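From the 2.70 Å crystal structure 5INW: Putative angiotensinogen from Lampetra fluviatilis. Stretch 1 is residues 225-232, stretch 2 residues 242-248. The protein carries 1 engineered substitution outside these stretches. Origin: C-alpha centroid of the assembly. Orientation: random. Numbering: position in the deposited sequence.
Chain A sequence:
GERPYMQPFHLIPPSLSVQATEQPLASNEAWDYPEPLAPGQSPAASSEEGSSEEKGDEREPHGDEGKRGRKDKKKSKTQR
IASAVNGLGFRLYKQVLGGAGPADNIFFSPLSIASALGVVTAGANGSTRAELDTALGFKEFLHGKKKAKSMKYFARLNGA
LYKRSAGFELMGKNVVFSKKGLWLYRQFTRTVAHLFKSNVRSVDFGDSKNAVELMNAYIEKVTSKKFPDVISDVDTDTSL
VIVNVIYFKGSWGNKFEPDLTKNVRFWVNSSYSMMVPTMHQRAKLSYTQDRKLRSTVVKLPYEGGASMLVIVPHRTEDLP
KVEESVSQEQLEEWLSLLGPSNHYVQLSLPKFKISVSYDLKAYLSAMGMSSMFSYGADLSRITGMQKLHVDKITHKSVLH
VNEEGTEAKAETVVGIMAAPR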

ATOM      1  N   LYS A 225      11.868  14.973   4.978  1.00 97.97           N
ATOM      2  CA  LYS A 225      11.553  15.578   3.676  1.00 97.17           C
ATOM      3  C   LYS A 225      11.168  14.624   2.534  1.00 91.45           C
ATOM      4  O   LYS A 225      11.166  15.023   1.369  1.00 90.34           O
ATOM      5  N   LYS A 226      10.800  13.389   2.856  1.00 86.40           N
ATOM      6  CA  LYS A 226      10.299  12.476   1.828  1.00 83.62           C
ATOM      7  C   LYS A 226       8.837  12.783   1.522  1.00 73.34           C
ATOM      8  O   LYS A 226       8.363  12.568   0.420  1.00 67.80           O
ATOM      9  N   PHE A 227       8.128  13.272   2.528  1.00 68.33           N
ATOM     10  CA  PHE A 227       6.732  13.574   2.409  1.00 64.90           C
ATOM     11  C   PHE A 227       6.456  15.045   2.745  1.00 70.43           C
ATOM     12  O   PHE A 227       6.188  15.399   3.899  1.00 71.69           O
ATOM     13  N   PRO A 228       6.551  15.922   1.733  1.00 77.94           N
ATOM     14  CA  PRO A 228       5.998  17.276   1.857  1.00 77.28           C
ATOM     15  C   PRO A 228       4.591  17.185   1.295  1.00 76.28           C
ATOM     16  O   PRO A 228       4.209  16.098   0.811  1.00 76.75           O
ATOM     17  N   ASP A 229       3.824  18.266   1.340  1.00 72.29           N
ATOM     18  CA  ASP A 229       2.490  18.332   0.652  1.00 72.78           C
ATOM     19  C   ASP A 229       1.508  17.095   0.705  1.00 67.25           C
ATOM     20  O   ASP A 229       0.676  16.916  -0.174  1.00 70.16           O
ATOM     21  N   VAL A 230       1.567  16.294   1.761  1.00 61.63           N
ATOM     22  CA  VAL A 230       0.656  15.194   1.945  1.00 54.54           C
ATOM     23  C   VAL A 230      -0.772  15.740   2.061  1.00 55.38           C
ATOM     24  O   VAL A 230      -1.722  15.066   1.683  1.00 55.93           O
ATOM     25  N   ILE A 231      -0.944  16.926   2.627  1.00 56.67           N
ATOM     26  CA  ILE A 231      -2.273  17.527   2.709  1.00 59.83           C
ATOM     27  C   ILE A 231      -2.365  18.726   1.755  1.00 65.93           C
ATOM     28  O   ILE A 231      -1.461  19.578   1.723  1.00 63.85           O
ATOM     29  N   SER A 232      -3.467  18.763   0.995  1.00 70.02           N
ATOM     30  CA  SER A 232      -3.763  19.851   0.046  1.00 74.68           C
ATOM     31  C   SER A 232      -4.772  20.866   0.581  1.00 78.12           C
ATOM     32  O   SER A 232      -4.620  22.057   0.336  1.00 87.51           O
ATOM     33  N   ILE A 242      -6.329  12.053  10.102  1.00 37.92           N
ATOM     34  CA  ILE A 242      -5.441  10.937  10.432  1.00 37.90           C
ATOM     35  C   ILE A 242      -4.597  10.691   9.217  1.00 36.49           C
ATOM     36  O   ILE A 242      -5.092  10.738   8.144  1.00 33.23           O
ATOM     37  N   VAL A 243      -3.320  10.418   9.418  1.00 37.85           N
ATOM     38  CA  VAL A 243      -2.355  10.272   8.314  1.00 38.09           C
ATOM     39  C   VAL A 243      -1.486   9.068   8.571  1.00 38.12           C
ATOM     40  O   VAL A 243      -0.926   8.909   9.650  1.00 40.23           O
ATOM     41  N   ASN A 244      -1.400   8.196   7.595  1.00 38.53           N
ATOM     42  CA  ASN A 244      -0.310   7.234   7.545  1.00 39.57           C
ATOM     43  C   ASN A 244       0.497   7.554   6.300  1.00 38.50           C
ATOM     44  O   ASN A 244      -0.049   7.796   5.222  1.00 37.52           O
ATOM     45  N   VAL A 245       1.795   7.500   6.474  1.00 38.81           N
ATOM     46  CA  VAL A 245       2.709   7.374   5.360  1.00 40.45           C
ATOM     47  C   VAL A 245       3.606   6.157   5.554  1.00 41.31           C
ATOM     48  O   VAL A 245       3.947   5.802   6.667  1.00 39.90           O
ATOM     49  N   ILE A 246       4.099   5.653   4.435  1.00 42.75           N
ATOM     50  CA  ILE A 246       4.980   4.516   4.406  1.00 42.09           C
ATOM     51  C   ILE A 246       5.902   4.677   3.221  1.00 40.45           C
ATOM     52  O   ILE A 246       5.471   5.026   2.115  1.00 40.51           O
ATOM     53  N   TYR A 247       7.182   4.462   3.487  1.00 40.43           N
ATOM     54  CA  TYR A 247       8.251   4.656   2.543  1.00 39.82           C
ATOM     55  C   TYR A 247       9.109   3.418   2.524  1.00 42.20           C
ATOM     56  O   TYR A 247       9.563   2.998   3.590  1.00 43.43           O
ATOM     57  N   PHE A 248       9.357   2.885   1.320  1.00 42.37           N
ATOM     58  CA  PHE A 248      10.236   1.743   1.098  1.00 44.07           C
ATOM     59  C   PHE A 248      11.322   2.078   0.085  1.00 45.86           C
ATOM     60  O   PHE A 248      11.021   2.648  -0.978  1.00 46.87           O
TER

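Packing of an irregular segment, residues 225-232, against residues 242-248 of a longer strand in the putative angiotensinogen of Lampetra fluviatilis. The touching parts run in nearly opposite directions, 157° apart, so Val243, early in stretch 2, meets Val230 and Ile231 while later residues meet Phe227 and Lys226. No hydrogen bond joins the two stretches; the contact is made largely by side chains and buries 341 Å², both sides summed. The alternation of the strand sets which side chains point in: Val243, Val245 and Tyr247 direct their CA-to-CB bonds toward the segment, whereas those of Asn244 and Ile246 point away.

Ile242 lies out of reach. Val243 (t) opens the contact with both methyls: its CG1 lies 4.3 Å from CG1 of Val230 (t), and its CG2 lies 4.3 Å from CD1 of Ile231. Ile231 sets out sideways, with chi1 m and chi2 between wells at 133°, yet its end comes nearer and brings CD1 to Val243. These are loose apolar contacts, at the outer range of van der Waals packing. Asn244 (t) adds almost nothing here; its OD1 and ND2 are hydrogen-bonded elsewhere in the structure.

Val245 (m) sits at the middle of the contact, against one face of the Phe227 ring. Its CB stands 3.8 Å from the ring centroid and 11° off the normal, a CH-pi arrangement; the closest atom pair is Phe227 CE2 to Val245 CB, also 3.8 Å. Phe227, with chi1 m and chi2 at 89°, directs its CA-to-CB bond toward the strand and gives up 78 Å² to it, more than any other residue of either stretch. Val245 also meets Val230, Val245 CG1 to Val230 CG2, at 4.4 Å, so Val230 touches both valines of stretch 2.

The CA-to-CB bond of Ile246 (t, t) points away, and the residue contributes backbone instead: its O lies 3.6 Å from Phe227 CZ, near the plane of the ring and at its edge. The CA-to-CB bond of Tyr247 (chi1 t, chi2 84°) points toward the segment. Its CB meets the same ring edge, 3.9 Å from Phe227 CE1, while its far end reaches Lys226, whose CE lies 3.3 Å from Tyr247 OH. Lys226 (m, m, t, m) thus lays the aliphatic part of its chain obliquely by the tyrosine ring, and its NZ extends beyond; the tyrosine hydroxyl is hydrogen-bonded elsewhere in the structure. Phe248 is out of reach, as are Lys225, Pro228, Asp229 and Ser232.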

ATOM      1  CB  LYS A 225      12.694  16.513   3.221  1.00102.39           C
ATOM      2  CG  LYS A 225      13.107  17.574   4.252  1.00109.28           C
ATOM      3  CD  LYS A 225      13.897  18.730   3.630  1.00112.96           C
ATOM      4  CE  LYS A 225      14.154  19.850   4.626  1.00114.16           C
ATOM      5  NZ  LYS A 225      14.760  21.044   3.970  1.00117.97           N
ATOM      6  CB  LYS A 226      10.434  11.028   2.289  1.00 91.00           C
ATOM      7  CG  LYS A 226      11.867  10.513   2.329  1.00 98.00           C
ATOM      8  CD  LYS A 226      12.463  10.542   0.906  1.00105.46           C
ATOM      9  CE  LYS A 226      13.664   9.617   0.732  1.00114.17           C
ATOM     10  NZ  LYS A 226      14.899  10.072   1.447  1.00118.60           N
ATOM     11  CB  PHE A 227       5.960  12.660   3.353  1.00 60.59           C
ATOM     12  CG  PHE A 227       6.046  11.217   3.006  1.00 54.92           C
ATOM     13  CD1 PHE A 227       7.050  10.445   3.497  1.00 53.97           C
ATOM     14  CD2 PHE A 227       5.113  10.645   2.169  1.00 52.87           C
ATOM     15  CE1 PHE A 227       7.127   9.127   3.174  1.00 54.29           C
ATOM     16  CE2 PHE A 227       5.184   9.326   1.834  1.00 52.31           C
ATOM     17  CZ  PHE A 227       6.187   8.559   2.344  1.00 52.32           C
ATOM     18  CB  PRO A 228       6.897  18.064   0.926  1.00 76.01           C
ATOM     19  CG  PRO A 228       7.205  17.094  -0.184  1.00 74.28           C
ATOM     20  CD  PRO A 228       7.167  15.712   0.400  1.00 74.76           C
ATOM     21  CB  ASP A 229       2.662  18.804  -0.808  1.00 75.73           C
ATOM     22  CG  ASP A 229       3.339  17.761  -1.701  1.00 80.94           C
ATOM     23  OD1 ASP A 229       3.164  16.531  -1.496  1.00 83.61           O
ATOM     24  OD2 ASP A 229       4.055  18.175  -2.639  1.00 89.23           O
ATOM     25  CB  VAL A 230       1.001  14.385   3.221  1.00 55.51           C
ATOM     26  CG1 VAL A 230      -0.052  13.312   3.552  1.00 54.81           C
ATOM     27  CG2 VAL A 230       2.350  13.722   3.069  1.00 55.73           C
ATOM     28  CB  ILE A 231      -2.615  17.922   4.149  1.00 55.73           C
ATOM     29  CG1 ILE A 231      -2.814  16.652   4.978  1.00 52.53           C
ATOM     30  CG2 ILE A 231      -3.867  18.762   4.173  1.00 55.41           C
ATOM     31  CD1 ILE A 231      -2.070  16.739   6.273  1.00 53.68           C
ATOM     32  CB  SER A 232      -4.298  19.277  -1.267  1.00 74.51           C
ATOM     33  OG  SER A 232      -5.346  18.348  -1.022  1.00 70.24           O
ATOM     34  CB  ILE A 242      -6.258   9.653  10.704  1.00 37.88           C
ATOM     35  CG1 ILE A 242      -7.045   9.817  12.015  1.00 39.65           C
ATOM     36  CG2 ILE A 242      -5.393   8.406  10.803  1.00 37.08           C
ATOM     37  CD1 ILE A 242      -8.218   8.870  12.139  1.00 39.54           C
ATOM     38  CB  VAL A 243      -1.424  11.502   8.238  1.00 38.35           C
ATOM     39  CG1 VAL A 243      -0.225  11.228   7.358  1.00 37.57           C
ATOM     40  CG2 VAL A 243      -2.210  12.717   7.790  1.00 39.13           C
ATOM     41  CB  ASN A 244      -0.782   5.775   7.425  1.00 39.31           C
ATOM     42  CG  ASN A 244       0.371   4.846   7.297  1.00 39.51           C
ATOM     43  OD1 ASN A 244       0.891   4.619   6.206  1.00 38.80           O
ATOM     44  ND2 ASN A 244       0.896   4.428   8.431  1.00 40.63           N
ATOM     45  CB  VAL A 245       3.596   8.609   5.188  1.00 40.09           C
ATOM     46  CG1 VAL A 245       2.716   9.816   5.149  1.00 41.08           C
ATOM     47  CG2 VAL A 245       4.597   8.722   6.321  1.00 40.65           C
ATOM     48  CB  ILE A 246       4.126   3.280   4.382  1.00 44.92           C
ATOM     49  CG1 ILE A 246       4.917   2.026   4.245  1.00 44.86           C
ATOM     50  CG2 ILE A 246       3.120   3.341   3.250  1.00 49.83           C
ATOM     51  CD1 ILE A 246       3.993   0.874   4.601  1.00 46.32           C
ATOM     52  CB  TYR A 247       9.128   5.818   2.977  1.00 38.83           C
ATOM     53  CG  TYR A 247      10.360   5.991   2.115  1.00 39.71           C
ATOM     54  CD1 TYR A 247      10.284   6.690   0.953  1.00 40.42           C
ATOM     55  CD2 TYR A 247      11.600   5.413   2.463  1.00 41.75           C
ATOM     56  CE1 TYR A 247      11.391   6.854   0.154  1.00 45.30           C
ATOM     57  CE2 TYR A 247      12.723   5.544   1.662  1.00 43.19           C
ATOM     58  CZ  TYR A 247      12.609   6.280   0.493  1.00 45.92           C
ATOM     59  OH  TYR A 247      13.664   6.508  -0.389  1.00 50.40           O
ATOM     60  CB  PHE A 248       9.389   0.587   0.558  1.00 45.81           C
ATOM     61  CG  PHE A 248      10.175  -0.506  -0.126  1.00 45.96           C
ATOM     62  CD1 PHE A 248      10.892  -1.430   0.620  1.00 46.75           C
ATOM     63  CD2 PHE A 248      10.155  -0.632  -1.499  1.00 47.27           C
ATOM     64  CE1 PHE A 248      11.609  -2.429   0.009  1.00 47.87           C
ATOM     65  CE2 PHE A 248      10.871  -1.640  -2.128  1.00 49.19           C
ATOM     66  CZ  PHE A 248      11.581  -2.550  -1.371  1.00 48.89           C
TER